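Local coordinates for guanine nucleotide exchange factor SRM1 (Saccharomyces cerevisiae, PDB 3OF7), which promotes the exchange of GDP for GTP on the small GTPases GSP1 and GSP2, binds chromatin and controls RNA metabolism and transport, at residues G147-V151 against A162-N166; N14-Y19 against N205-L209; E66-I70 against A81-E85; E168-G173 against Q192-V198. All coordinates share one frame; numbering follows the deposited sequence.

Interaction 1: G147-V151 against A162-N166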
loop_
_atom_site.group_PDB
_atom_site.type_symbol
_atom_site.label_atom_id
_atom_site.label_comp_id
_atom_site.label_asym_id
_atom_site.label_seq_id
_atom_site.Cartn_x
_atom_site.Cartn_y
_atom_site.Cartn_z
ATOM N N GLY A 147 14.073 2.853 -24.088
ATOM C CA GLY A 147 14.006 1.416 -23.844
ATOM C C GLY A 147 14.018 1.010 -22.381
ATOM O O GLY A 147 14.089 -0.179 -22.063
ATOM N N HIS A 148 13.953 1.981 -21.474
ATOM C CA HIS A 148 13.827 1.647 -20.055
ATOM C C HIS A 148 12.365 1.365 -19.737
ATOM O O HIS A 148 11.481 1.745 -20.503
ATOM C CB HIS A 148 14.380 2.763 -19.169
ATOM C CG HIS A 148 15.790 3.131 -19.500
ATOM N ND1 HIS A 148 16.840 2.254 -19.345
ATOM C CD2 HIS A 148 16.318 4.267 -20.014
ATOM C CE1 HIS A 148 17.959 2.837 -19.733
ATOM N NE2 HIS A 148 17.670 4.058 -20.148
ATOM N N LYS A 149 12.127 0.703 -18.608
ATOM C CA LYS A 149 10.780 0.323 -18.201
ATOM C C LYS A 149 10.516 0.646 -16.738
ATOM O O LYS A 149 11.447 0.757 -15.945
ATOM C CB LYS A 149 10.558 -1.169 -18.459
ATOM C CG LYS A 149 10.255 -1.468 -19.928
ATOM C CD LYS A 149 10.119 -2.952 -20.209
ATOM C CE LYS A 149 9.894 -3.203 -21.700
ATOM N NZ LYS A 149 10.951 -2.555 -22.535
ATOM N N VAL A 150 9.240 0.782 -16.390
ATOM C CA VAL A 150 8.848 0.943 -14.992
ATOM C C VAL A 150 8.953 -0.407 -14.283
ATOM O O VAL A 150 8.480 -1.422 -14.803
ATOM C CB VAL A 150 7.405 1.465 -14.872
ATOM C CG1 VAL A 150 6.974 1.555 -13.399
ATOM C CG2 VAL A 150 7.249 2.821 -15.579
ATOM N N VAL A 151 9.564 -0.418 -13.104
ATOM C CA VAL A 151 9.643 -1.641 -12.295
ATOM C C VAL A 151 8.771 -1.573 -11.044
ATOM O O VAL A 151 8.445 -2.603 -10.462
ATOM C CB VAL A 151 11.098 -2.026 -11.913
ATOM C CG1 VAL A 151 11.957 -2.222 -13.174
ATOM C CG2 VAL A 151 11.720 -0.983 -10.981
ATOM N N ALA A 162 6.864 6.713 -10.159
ATOM C CA ALA A 162 7.252 5.570 -10.977
ATOM C C ALA A 162 8.756 5.397 -10.903
ATOM O O ALA A 162 9.518 6.351 -11.154
ATOM C CB ALA A 162 6.807 5.760 -12.434
ATOM N N LEU A 163 9.173 4.187 -10.545
ATOM C CA LEU A 163 10.578 3.822 -10.489
ATOM C C LEU A 163 10.974 3.074 -11.758
ATOM O O LEU A 163 10.341 2.076 -12.113
ATOM C CB LEU A 163 10.844 2.943 -9.265
ATOM C CG LEU A 163 12.245 2.339 -9.128
ATOM C CD1 LEU A 163 13.315 3.437 -9.000
ATOM C CD2 LEU A 163 12.309 1.364 -7.958
ATOM N N PHE A 164 12.023 3.552 -12.430
ATOM C CA PHE A 164 12.433 2.973 -13.710
ATOM C C PHE A 164 13.612 2.017 -13.559
ATOM O O PHE A 164 14.347 2.074 -12.577
ATOM C CB PHE A 164 12.735 4.066 -14.741
ATOM C CG PHE A 164 11.508 4.696 -15.333
ATOM C CD1 PHE A 164 10.850 5.739 -14.675
ATOM C CD2 PHE A 164 11.004 4.252 -16.548
ATOM C CE1 PHE A 164 9.719 6.326 -15.221
ATOM C CE2 PHE A 164 9.863 4.836 -17.110
ATOM C CZ PHE A 164 9.221 5.875 -16.447
ATOM N N SER A 165 13.774 1.139 -14.544
ATOM C CA SER A 165 14.807 0.111 -14.508
ATOM C C SER A 165 16.223 0.694 -14.542
ATOM O O SER A 165 17.187 -0.009 -14.236
ATOM C CB SER A 165 14.622 -0.856 -15.675
ATOM O OG SER A 165 14.530 -0.136 -16.887
ATOM N N ASN A 166 16.345 1.965 -14.911
ATOM C CA ASN A 166 17.647 2.633 -14.878
ATOM C C ASN A 166 17.889 3.427 -13.583
ATOM O O ASN A 166 18.842 4.197 -13.498
ATOM C CB ASN A 166 17.830 3.525 -16.111
ATOM C CG ASN A 166 16.909 4.733 -16.108
ATOM O OD1 ASN A 166 15.959 4.818 -15.324
ATOM N ND2 ASN A 166 17.186 5.677 -16.996
HETATM O O HOH W 1 16.749 -0.178 -18.287
#
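Val-150 and Phe-164 form the apolar centre of this contact. Methyl CG2 of Val-150 stands over one face of the phenyl ring, displaced toward its rim, 4.0 Å from the centroid of the Phe-164 ring, a CH-pi contact. On the other side of the hairpin, Val-151 sends CG2 against CG of Leu-163 at 3.8 Å, while its other methyl, CG1, lies on the backbone and CB of Ser-165. Val-151 N donates to Leu-163 O, and Ser-165 N to Lys-149 O, enclosing the non-hydrogen-bonded pair Val-150 and Phe-164, whose side chains diverge. At the polar edge the serine hydroxyl serves as acceptor for the backbone. With chi1 at 52°, OG sits between its own backbone N and carbonyl carbon and takes the N-H of Lys-149 almost straight on (Lys-149 N to Ser-165 OG 3.1 Å, 176°). A water lying in the plane of the imidazole joins this OG to His-148 ND1, at 2.6 Å from Ser-165 OG and 2.7 Å from ND1. Over one face of the same ring lies Asn-166, its CB 3.8 Å from the His-148 centroid and its amide inclined 31° to the ring, with ND2 above the CD2 side. Were His-148 replaced by an alanine, the water would probably lose one of its two partners in this contact, and the flank of Asn-166 facing the imidazole would be uncovered. Asn-166 OD1 in turn accepts from Glu-168 N, tying the turn to the next strand. Together these contacts close the open end of an antiparallel beta hairpin, the two leading strands of a blade in the RCC1-type beta-propeller.

Interaction 2: N14-Y19 against N205-L209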
loop_
_atom_site.group_PDB
_atom_site.type_symbol
_atom_site.label_atom_id
_atom_site.label_comp_id
_atom_site.label_asym_id
_atom_site.label_seq_id
_atom_site.Cartn_x
_atom_site.Cartn_y
_atom_site.Cartn_z
ATOM N N ASN A 14 21.437 -4.457 -2.544
ATOM C CA ASN A 14 20.105 -4.602 -3.152
ATOM C C ASN A 14 20.101 -4.470 -4.669
ATOM O O ASN A 14 20.804 -3.631 -5.226
ATOM C CB ASN A 14 19.133 -3.552 -2.592
ATOM C CG ASN A 14 19.023 -3.594 -1.086
ATOM O OD1 ASN A 14 18.926 -4.661 -0.487
ATOM N ND2 ASN A 14 19.031 -2.422 -0.464
ATOM N N ALA A 15 19.276 -5.280 -5.324
ATOM C CA ALA A 15 19.002 -5.115 -6.753
ATOM C C ALA A 15 17.495 -4.982 -6.992
ATOM O O ALA A 15 16.693 -5.536 -6.232
ATOM C CB ALA A 15 19.573 -6.287 -7.550
ATOM N N GLN A 16 17.118 -4.256 -8.046
ATOM C CA GLN A 16 15.705 -4.083 -8.403
ATOM C C GLN A 16 15.015 -5.433 -8.613
ATOM O O GLN A 16 13.854 -5.608 -8.239
ATOM C CB GLN A 16 15.553 -3.205 -9.646
ATOM C CG GLN A 16 15.694 -1.709 -9.383
ATOM C CD GLN A 16 15.442 -0.868 -10.622
ATOM O OE1 GLN A 16 15.229 -1.403 -11.715
ATOM N NE2 GLN A 16 15.460 0.451 -10.459
ATOM N N GLU A 17 15.754 -6.385 -9.183
ATOM C CA GLU A 17 15.301 -7.775 -9.326
ATOM C C GLU A 17 14.810 -8.429 -8.026
ATOM O O GLU A 17 13.915 -9.277 -8.062
ATOM C CB GLU A 17 16.413 -8.634 -9.942
ATOM N N ASP A 18 15.384 -8.040 -6.885
ATOM C CA ASP A 18 15.013 -8.634 -5.593
ATOM C C ASP A 18 13.547 -8.394 -5.222
ATOM O O ASP A 18 13.002 -9.104 -4.378
ATOM C CB ASP A 18 15.878 -8.085 -4.455
ATOM C CG ASP A 18 17.372 -8.268 -4.693
ATOM O OD1 ASP A 18 17.772 -9.029 -5.603
ATOM O OD2 ASP A 18 18.146 -7.638 -3.952
ATOM N N TYR A 19 12.934 -7.383 -5.835
ATOM C CA TYR A 19 11.582 -6.926 -5.473
ATOM C C TYR A 19 10.522 -7.244 -6.526
ATOM O O TYR A 19 9.322 -7.115 -6.260
ATOM C CB TYR A 19 11.596 -5.410 -5.187
ATOM C CG TYR A 19 12.693 -5.016 -4.225
ATOM C CD1 TYR A 19 13.916 -4.537 -4.696
ATOM C CD2 TYR A 19 12.528 -5.174 -2.845
ATOM C CE1 TYR A 19 14.940 -4.209 -3.819
ATOM C CE2 TYR A 19 13.544 -4.841 -1.954
ATOM C CZ TYR A 19 14.752 -4.360 -2.456
ATOM O OH TYR A 19 15.771 -4.029 -1.600
ATOM N N ASN A 205 21.543 3.543 -7.523
ATOM C CA ASN A 205 20.216 3.426 -8.113
ATOM C C ASN A 205 19.167 3.201 -7.031
ATOM O O ASN A 205 19.414 2.496 -6.048
ATOM C CB ASN A 205 20.167 2.263 -9.109
ATOM C CG ASN A 205 20.738 2.624 -10.478
ATOM O OD1 ASN A 205 21.233 3.732 -10.702
ATOM N ND2 ASN A 205 20.653 1.681 -11.406
ATOM N N ILE A 206 17.998 3.798 -7.220
ATOM C CA ILE A 206 16.853 3.507 -6.361
ATOM C C ILE A 206 16.296 2.136 -6.756
ATOM O O ILE A 206 16.160 1.841 -7.946
ATOM C CB ILE A 206 15.772 4.605 -6.482
ATOM C CG1 ILE A 206 16.369 5.979 -6.133
ATOM C CG2 ILE A 206 14.545 4.263 -5.600
ATOM C CD1 ILE A 206 17.139 6.011 -4.784
ATOM N N VAL A 207 16.001 1.308 -5.759
ATOM C CA VAL A 207 15.568 -0.077 -5.990
ATOM C C VAL A 207 14.136 -0.377 -5.514
ATOM O O VAL A 207 13.507 -1.332 -5.985
ATOM C CB VAL A 207 16.553 -1.096 -5.359
ATOM C CG1 VAL A 207 17.964 -0.911 -5.934
ATOM C CG2 VAL A 207 16.565 -0.997 -3.820
ATOM N N GLN A 208 13.623 0.438 -4.591
ATOM C CA GLN A 208 12.296 0.196 -4.015
ATOM C C GLN A 208 11.628 1.468 -3.499
ATOM O O GLN A 208 12.300 2.374 -2.992
ATOM C CB GLN A 208 12.370 -0.827 -2.884
ATOM C CG GLN A 208 11.010 -1.436 -2.528
ATOM C CD GLN A 208 10.988 -2.142 -1.195
ATOM O OE1 GLN A 208 11.952 -2.100 -0.424
ATOM N NE2 GLN A 208 9.872 -2.799 -0.908
ATOM N N LEU A 209 10.303 1.503 -3.619
ATOM C CA LEU A 209 9.491 2.613 -3.112
ATOM C C LEU A 209 8.597 2.140 -1.973
ATOM O O LEU A 209 8.231 0.962 -1.922
ATOM C CB LEU A 209 8.622 3.190 -4.233
ATOM C CG LEU A 209 9.252 3.444 -5.605
ATOM C CD1 LEU A 209 8.194 3.865 -6.618
ATOM C CD2 LEU A 209 10.344 4.514 -5.529
#
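Tyr-19 lays one face of its ring on the side chain of Gln-208, whose CB stands over the centre of the ring, 4.1 Å from the Tyr-19 centroid and almost on the normal. The extended glutamine continues over the same face toward the CD2-CE2 rim, its amide inclined 22° to the phenol ring. Asp-18 CB covers the opposite face, nearer the rim. Val-207 fills the next place along: its CG2 touches CE1 of Tyr-19 at 3.6 Å and CB of Asn-14 at 3.8 Å, wedged between the two residues. A leucine in place of Tyr-19 would probably leave Gln-208 CB without its aromatic platform and Lys-260 O without the hydroxyl that bonds it. The amide of Gln-208 is itself fixed at both ends, OE1 by Ile-262 N and NE2 by Tyr-23 OH. At the far side Gln-16 carries the polar link. Its CG, anti to the carbonyl carbon (chi1 -79°), starts an extended chain that passes CA of Val-207 and brings NE2 to Ile-206 O at 3.0 Å, with the oxygen in the amide plane and the bond nearly straight at 170°. The same NE2 also serves Phe-164 O, so one amide nitrogen grips two blades through their backbone carbonyls. Within 14-19 the turn is held by Ala-15 N, which donates to Asp-18 OD2 from above the carboxylate plane at 3.0 Å. Val-207 and Gln-208 both face Leu-219, a classic beta bulge in strand 206-211, and the N-terminal segment packs on this bulged inner strand of a beta-propeller blade.

Interaction 3: E66-I70 against A81-E85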
loop_
_atom_site.group_PDB
_atom_site.type_symbol
_atom_site.label_atom_id
_atom_site.label_comp_id
_atom_site.label_asym_id
_atom_site.label_seq_id
_atom_site.Cartn_x
_atom_site.Cartn_y
_atom_site.Cartn_z
ATOM N N GLU A 66 -6.392 -6.843 -23.668
ATOM C CA GLU A 66 -6.042 -5.610 -24.363
ATOM C C GLU A 66 -5.219 -4.648 -23.499
ATOM O O GLU A 66 -4.107 -4.250 -23.882
ATOM C CB GLU A 66 -7.302 -4.915 -24.890
ATOM C CG GLU A 66 -7.036 -3.951 -26.039
ATOM N N ALA A 67 -5.764 -4.259 -22.349
ATOM C CA ALA A 67 -5.020 -3.396 -21.424
ATOM C C ALA A 67 -3.783 -4.124 -20.901
ATOM O O ALA A 67 -2.716 -3.532 -20.794
ATOM C CB ALA A 67 -5.904 -2.927 -20.280
ATOM N N LYS A 68 -3.930 -5.411 -20.601
ATOM C CA LYS A 68 -2.809 -6.271 -20.181
ATOM C C LYS A 68 -2.055 -5.710 -18.972
ATOM O O LYS A 68 -0.817 -5.594 -18.967
ATOM C CB LYS A 68 -1.845 -6.559 -21.343
ATOM C CG LYS A 68 -2.516 -7.217 -22.558
ATOM C CD LYS A 68 -1.508 -7.483 -23.673
ATOM C CE LYS A 68 -2.149 -8.245 -24.834
ATOM N NZ LYS A 68 -1.226 -8.318 -26.011
ATOM N N ILE A 69 -2.823 -5.381 -17.941
ATOM C CA ILE A 69 -2.263 -4.877 -16.692
ATOM C C ILE A 69 -1.477 -5.978 -15.972
ATOM O O ILE A 69 -1.974 -7.097 -15.803
ATOM C CB ILE A 69 -3.376 -4.319 -15.779
ATOM C CG1 ILE A 69 -4.130 -3.170 -16.476
ATOM C CG2 ILE A 69 -2.803 -3.889 -14.409
ATOM C CD1 ILE A 69 -3.224 -2.025 -17.011
ATOM N N ILE A 70 -0.247 -5.651 -15.563
ATOM C CA ILE A 70 0.607 -6.589 -14.826
ATOM C C ILE A 70 1.069 -6.076 -13.445
ATOM O O ILE A 70 1.756 -6.788 -12.716
ATOM C CB ILE A 70 1.837 -7.021 -15.676
ATOM C CG1 ILE A 70 2.507 -5.814 -16.337
ATOM C CG2 ILE A 70 1.405 -8.000 -16.766
ATOM C CD1 ILE A 70 3.501 -5.074 -15.476
ATOM N N ALA A 81 -1.702 1.934 -12.558
ATOM C CA ALA A 81 -1.495 0.583 -13.056
ATOM C C ALA A 81 -0.470 0.563 -14.190
ATOM O O ALA A 81 -0.245 1.580 -14.864
ATOM C CB ALA A 81 -2.826 -0.047 -13.499
ATOM N N LEU A 82 0.165 -0.591 -14.370
ATOM C CA LEU A 82 1.209 -0.749 -15.374
ATOM C C LEU A 82 0.864 -1.896 -16.305
ATOM O O LEU A 82 0.456 -2.965 -15.848
ATOM C CB LEU A 82 2.544 -1.047 -14.691
ATOM C CG LEU A 82 3.813 -0.993 -15.545
ATOM C CD1 LEU A 82 4.084 0.430 -15.971
ATOM C CD2 LEU A 82 4.967 -1.546 -14.740
ATOM N N ASP A 83 1.042 -1.681 -17.605
ATOM C CA ASP A 83 0.782 -2.737 -18.568
ATOM C C ASP A 83 2.065 -3.371 -19.118
ATOM O O ASP A 83 3.180 -2.990 -18.736
ATOM C CB ASP A 83 -0.171 -2.264 -19.687
ATOM C CG ASP A 83 0.422 -1.171 -20.574
ATOM O OD1 ASP A 83 1.663 -1.117 -20.752
ATOM O OD2 ASP A 83 -0.380 -0.379 -21.120
ATOM N N GLU A 84 1.901 -4.349 -20.004
ATOM C CA GLU A 84 3.041 -5.065 -20.572
ATOM C C GLU A 84 4.042 -4.179 -21.317
ATOM O O GLU A 84 5.241 -4.488 -21.337
ATOM C CB GLU A 84 2.561 -6.196 -21.480
ATOM C CG GLU A 84 2.060 -7.405 -20.709
ATOM C CD GLU A 84 1.481 -8.471 -21.621
ATOM O OE1 GLU A 84 1.586 -8.338 -22.865
ATOM O OE2 GLU A 84 0.917 -9.438 -21.081
ATOM N N GLU A 85 3.553 -3.096 -21.927
ATOM C CA GLU A 85 4.475 -2.214 -22.640
ATOM C C GLU A 85 4.934 -1.046 -21.767
ATOM O O GLU A 85 5.504 -0.059 -22.250
ATOM C CB GLU A 85 3.908 -1.777 -23.991
ATOM C CG GLU A 85 3.820 -2.935 -24.983
ATOM C CD GLU A 85 5.014 -3.883 -24.894
ATOM O OE1 GLU A 85 4.802 -5.103 -24.709
ATOM O OE2 GLU A 85 6.167 -3.416 -25.008
HETATM O O HOH W 2 -2.028 -1.783 -22.752
#
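Ile-70 N donates to Leu-82 O at 2.8 Å, a firm backbone bond of this antiparallel beta hairpin, which supplies the first two strands of a beta-propeller blade within the first RCC1 repeat. Ile-69 and Asp-83 form the adjoining non-hydrogen-bonded pair, and their side chains diverge. On the Ile-69 flank, its CG2 meets CB of Ala-81 at 3.9 Å. Ile-70 folds back the other way: chi1 of 46° puts CG1 between its backbone N and carbonyl carbon, laying that branch over Leu-82 O and carrying CD1 to CD2 of Leu-82, also 3.9 Å away. Its CG2 branch touches CG of Glu-84, the two side chains crossing at about a right angle. Farther out, the carboxylate of Glu-84 lies against the aliphatic chain of Lys-68, OE1 by CD. Their charged atoms, NZ of Lys-68 and OE1 of Glu-84, remain 4.2 Å apart, beyond a salt bridge, so any attraction is probably modest. The backbone beneath them is joined by a weak bond from Glu-84 N to Lys-68 O.

The second shell fixes Asp-83. Its OD1 accepts from Asn-87 N and its OD2 from Trp-89 NE1, which orients the buried carboxylate within its own blade. The remaining link to segment 66-70 is a bridging water, 2.7 Å from Asp-83 OD2 and 2.7 Å from Ala-67 O.

Interaction 4: E168-G173 against Q192-V198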
loop_
_atom_site.group_PDB
_atom_site.type_symbol
_atom_site.label_atom_id
_atom_site.label_comp_id
_atom_site.label_asym_id
_atom_site.label_seq_id
_atom_site.Cartn_x
_atom_site.Cartn_y
_atom_site.Cartn_z
ATOM N N GLU A 168 16.001 5.775 -12.255
ATOM C CA GLU A 168 15.369 7.097 -12.273
ATOM C C GLU A 168 13.966 7.064 -11.676
ATOM O O GLU A 168 13.253 6.063 -11.798
ATOM C CB GLU A 168 15.302 7.643 -13.693
ATOM C CG GLU A 168 16.679 7.940 -14.305
ATOM C CD GLU A 168 16.611 8.801 -15.552
ATOM O OE1 GLU A 168 15.529 8.917 -16.160
ATOM O OE2 GLU A 168 17.659 9.372 -15.929
ATOM N N VAL A 169 13.585 8.178 -11.052
ATOM C CA VAL A 169 12.290 8.310 -10.395
ATOM C C VAL A 169 11.505 9.462 -11.021
ATOM O O VAL A 169 11.993 10.590 -11.078
ATOM C CB VAL A 169 12.466 8.541 -8.864
ATOM C CG1 VAL A 169 11.133 8.867 -8.197
ATOM C CG2 VAL A 169 13.095 7.323 -8.210
ATOM N N TYR A 170 10.300 9.170 -11.502
ATOM C CA TYR A 170 9.372 10.211 -11.942
ATOM C C TYR A 170 8.260 10.357 -10.911
ATOM O O TYR A 170 7.760 9.365 -10.384
ATOM C CB TYR A 170 8.803 9.922 -13.343
ATOM C CG TYR A 170 9.722 10.402 -14.451
ATOM C CD1 TYR A 170 10.979 9.824 -14.635
ATOM C CD2 TYR A 170 9.346 11.453 -15.291
ATOM C CE1 TYR A 170 11.840 10.272 -15.628
ATOM C CE2 TYR A 170 10.199 11.907 -16.295
ATOM C CZ TYR A 170 11.443 11.310 -16.455
ATOM O OH TYR A 170 12.290 11.756 -17.444
ATOM N N ALA A 171 7.905 11.598 -10.613
ATOM C CA ALA A 171 6.925 11.891 -9.573
ATOM C C ALA A 171 5.984 12.993 -10.027
ATOM O O ALA A 171 6.339 13.807 -10.892
ATOM C CB ALA A 171 7.618 12.264 -8.275
ATOM N N TRP A 172 4.770 12.985 -9.473
ATOM C CA TRP A 172 3.757 14.009 -9.754
ATOM C C TRP A 172 2.693 14.072 -8.650
ATOM O O TRP A 172 2.622 13.186 -7.790
ATOM C CB TRP A 172 3.124 13.831 -11.153
ATOM C CG TRP A 172 2.428 12.504 -11.442
ATOM C CD1 TRP A 172 1.077 12.282 -11.469
ATOM C CD2 TRP A 172 3.044 11.247 -11.778
ATOM N NE1 TRP A 172 0.811 10.967 -11.788
ATOM C CE2 TRP A 172 2.001 10.310 -11.981
ATOM C CE3 TRP A 172 4.375 10.819 -11.920
ATOM C CZ2 TRP A 172 2.246 8.973 -12.319
ATOM C CZ3 TRP A 172 4.622 9.479 -12.251
ATOM C CH2 TRP A 172 3.556 8.574 -12.445
ATOM N N GLY A 173 1.891 15.133 -8.669
ATOM C CA GLY A 173 0.875 15.366 -7.637
ATOM C C GLY A 173 1.398 16.360 -6.616
ATOM O O GLY A 173 2.040 17.357 -6.988
ATOM N N GLN A 192 2.398 19.332 -9.037
ATOM C CA GLN A 192 2.993 18.831 -10.274
ATOM C C GLN A 192 1.971 18.004 -11.053
ATOM O O GLN A 192 1.662 16.880 -10.665
ATOM C CB GLN A 192 4.237 17.988 -9.946
ATOM C CG GLN A 192 5.003 17.476 -11.162
ATOM C CD GLN A 192 5.437 18.598 -12.088
ATOM O OE1 GLN A 192 5.882 19.655 -11.630
ATOM N NE2 GLN A 192 5.305 18.378 -13.390
ATOM N N LYS A 193 1.450 18.560 -12.148
ATOM C CA LYS A 193 0.330 17.943 -12.874
ATOM C C LYS A 193 0.735 16.839 -13.864
ATOM O O LYS A 193 -0.094 16.022 -14.259
ATOM C CB LYS A 193 -0.506 19.017 -13.588
ATOM C CG LYS A 193 -1.269 19.938 -12.637
ATOM C CD LYS A 193 -2.005 21.048 -13.381
ATOM C CE LYS A 193 -2.864 21.859 -12.419
ATOM N NZ LYS A 193 -3.368 23.123 -13.039
ATOM N N THR A 194 1.999 16.830 -14.269
ATOM C CA THR A 194 2.512 15.808 -15.186
ATOM C C THR A 194 3.754 15.149 -14.584
ATOM O O THR A 194 4.429 15.756 -13.754
ATOM C CB THR A 194 2.840 16.403 -16.578
ATOM O OG1 THR A 194 3.693 17.545 -16.422
ATOM C CG2 THR A 194 1.554 16.825 -17.302
ATOM N N PRO A 195 4.044 13.886 -14.972
ATOM C CA PRO A 195 5.252 13.223 -14.491
ATOM C C PRO A 195 6.508 14.090 -14.657
ATOM O O PRO A 195 6.681 14.742 -15.683
ATOM C CB PRO A 195 5.327 11.974 -15.370
ATOM C CG PRO A 195 3.898 11.639 -15.632
ATOM C CD PRO A 195 3.177 12.959 -15.732
ATOM N N TRP A 196 7.358 14.078 -13.634
ATOM C CA TRP A 196 8.497 14.992 -13.523
ATOM C C TRP A 196 9.675 14.235 -12.941
ATOM O O TRP A 196 9.534 13.530 -11.936
ATOM C CB TRP A 196 8.103 16.166 -12.615
ATOM C CG TRP A 196 9.169 17.188 -12.297
ATOM C CD1 TRP A 196 9.558 18.248 -13.081
ATOM C CD2 TRP A 196 9.936 17.282 -11.091
ATOM N NE1 TRP A 196 10.532 18.976 -12.440
ATOM C CE2 TRP A 196 10.781 18.410 -11.217
ATOM C CE3 TRP A 196 10.001 16.516 -9.918
ATOM C CZ2 TRP A 196 11.674 18.795 -10.215
ATOM C CZ3 TRP A 196 10.889 16.902 -8.916
ATOM C CH2 TRP A 196 11.712 18.036 -9.073
ATOM N N LYS A 197 10.840 14.377 -13.576
ATOM C CA LYS A 197 12.043 13.692 -13.126
ATOM C C LYS A 197 12.540 14.293 -11.820
ATOM O O LYS A 197 12.780 15.507 -11.735
ATOM C CB LYS A 197 13.146 13.764 -14.191
ATOM C CG LYS A 197 14.342 12.879 -13.885
ATOM C CD LYS A 197 15.460 13.039 -14.917
ATOM C CE LYS A 197 16.692 12.253 -14.493
ATOM N NZ LYS A 197 17.897 12.591 -15.317
ATOM N N VAL A 198 12.670 13.451 -10.800
ATOM C CA VAL A 198 13.156 13.896 -9.503
ATOM C C VAL A 198 14.680 13.975 -9.602
ATOM O O VAL A 198 15.311 13.000 -9.998
ATOM C CB VAL A 198 12.723 12.939 -8.368
ATOM C CG1 VAL A 198 13.235 13.418 -7.011
ATOM C CG2 VAL A 198 11.202 12.799 -8.343
HETATM O O HOH W 3 15.384 10.385 -10.948
#
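Tyr-170 and Trp-172, on the third strand of a beta-propeller blade, each turn one ring face to the 192-198 segment. Over the tyrosine ring lies the start of Lys-197, CA above its centre and CB 4.1 Å from the Tyr-170 centroid in a CH-pi contact; at the ring edge, in plane, is Glu-168 OE1. On one face of the indole rests Pro-195, its CG 4.0 Å from the centroid of the six-membered ring of Trp-172 and 16° off the normal. That position follows from chi1 of 59°, which sets the tryptophan CG between its own backbone N and carbonyl carbon, beside the corner at Thr-194. Pro-195 CB also reaches CD2 of Tyr-170, so the proline bridges the two aromatic residues.

These rings lie on one side of the pairing of strand 169-173 with the blade's outer strand, 195-197, antiparallel and interrupted by a beta bulge: the register shifts by two between Ala-171 and Gly-173. Val-198 N to Val-169 O is straight at 177°, and Ala-171 N to Trp-196 O is 2.9 Å, but the return bond from Trp-196 N to Ala-171 O is weak. Past the corner, Gly-173 and Gln-192 exchange two bonds, and the bent glutamine turns NE2 back to Thr-194 O at 2.8 Å, bracing the corner. Away from the tyrosine and lysine, Val-198 CG2 packs on Ala-171 CB at 3.6 Å, with Trp-228 of the following blade touching both residues. Beyond the tyrosine, the extended Lys-197 ends in a long, weak salt bridge, NZ to Glu-168 OE2 at 3.3 Å.

The four contacts show how a beta-propeller is built from repeated hairpins and then tied together. Along the chain, 14-19 comes first and finds its partner 205-209 last, so interaction 2 spans interactions 3, 1 and 4, which follow one another in that order. Interactions 1 and 4 share one sheet, with strands 159-164 and 169-177 as neighbours and centres about 13 Å apart. Interaction 3 lies in the preceding blade, about 14 Å from interaction 1 between centres. Interaction 2, its centre about 11 Å from that of interaction 1, ties the second of these blades to the third through the N-terminal segment, while the Leu-82 to Val-150 touch ties the first to the second.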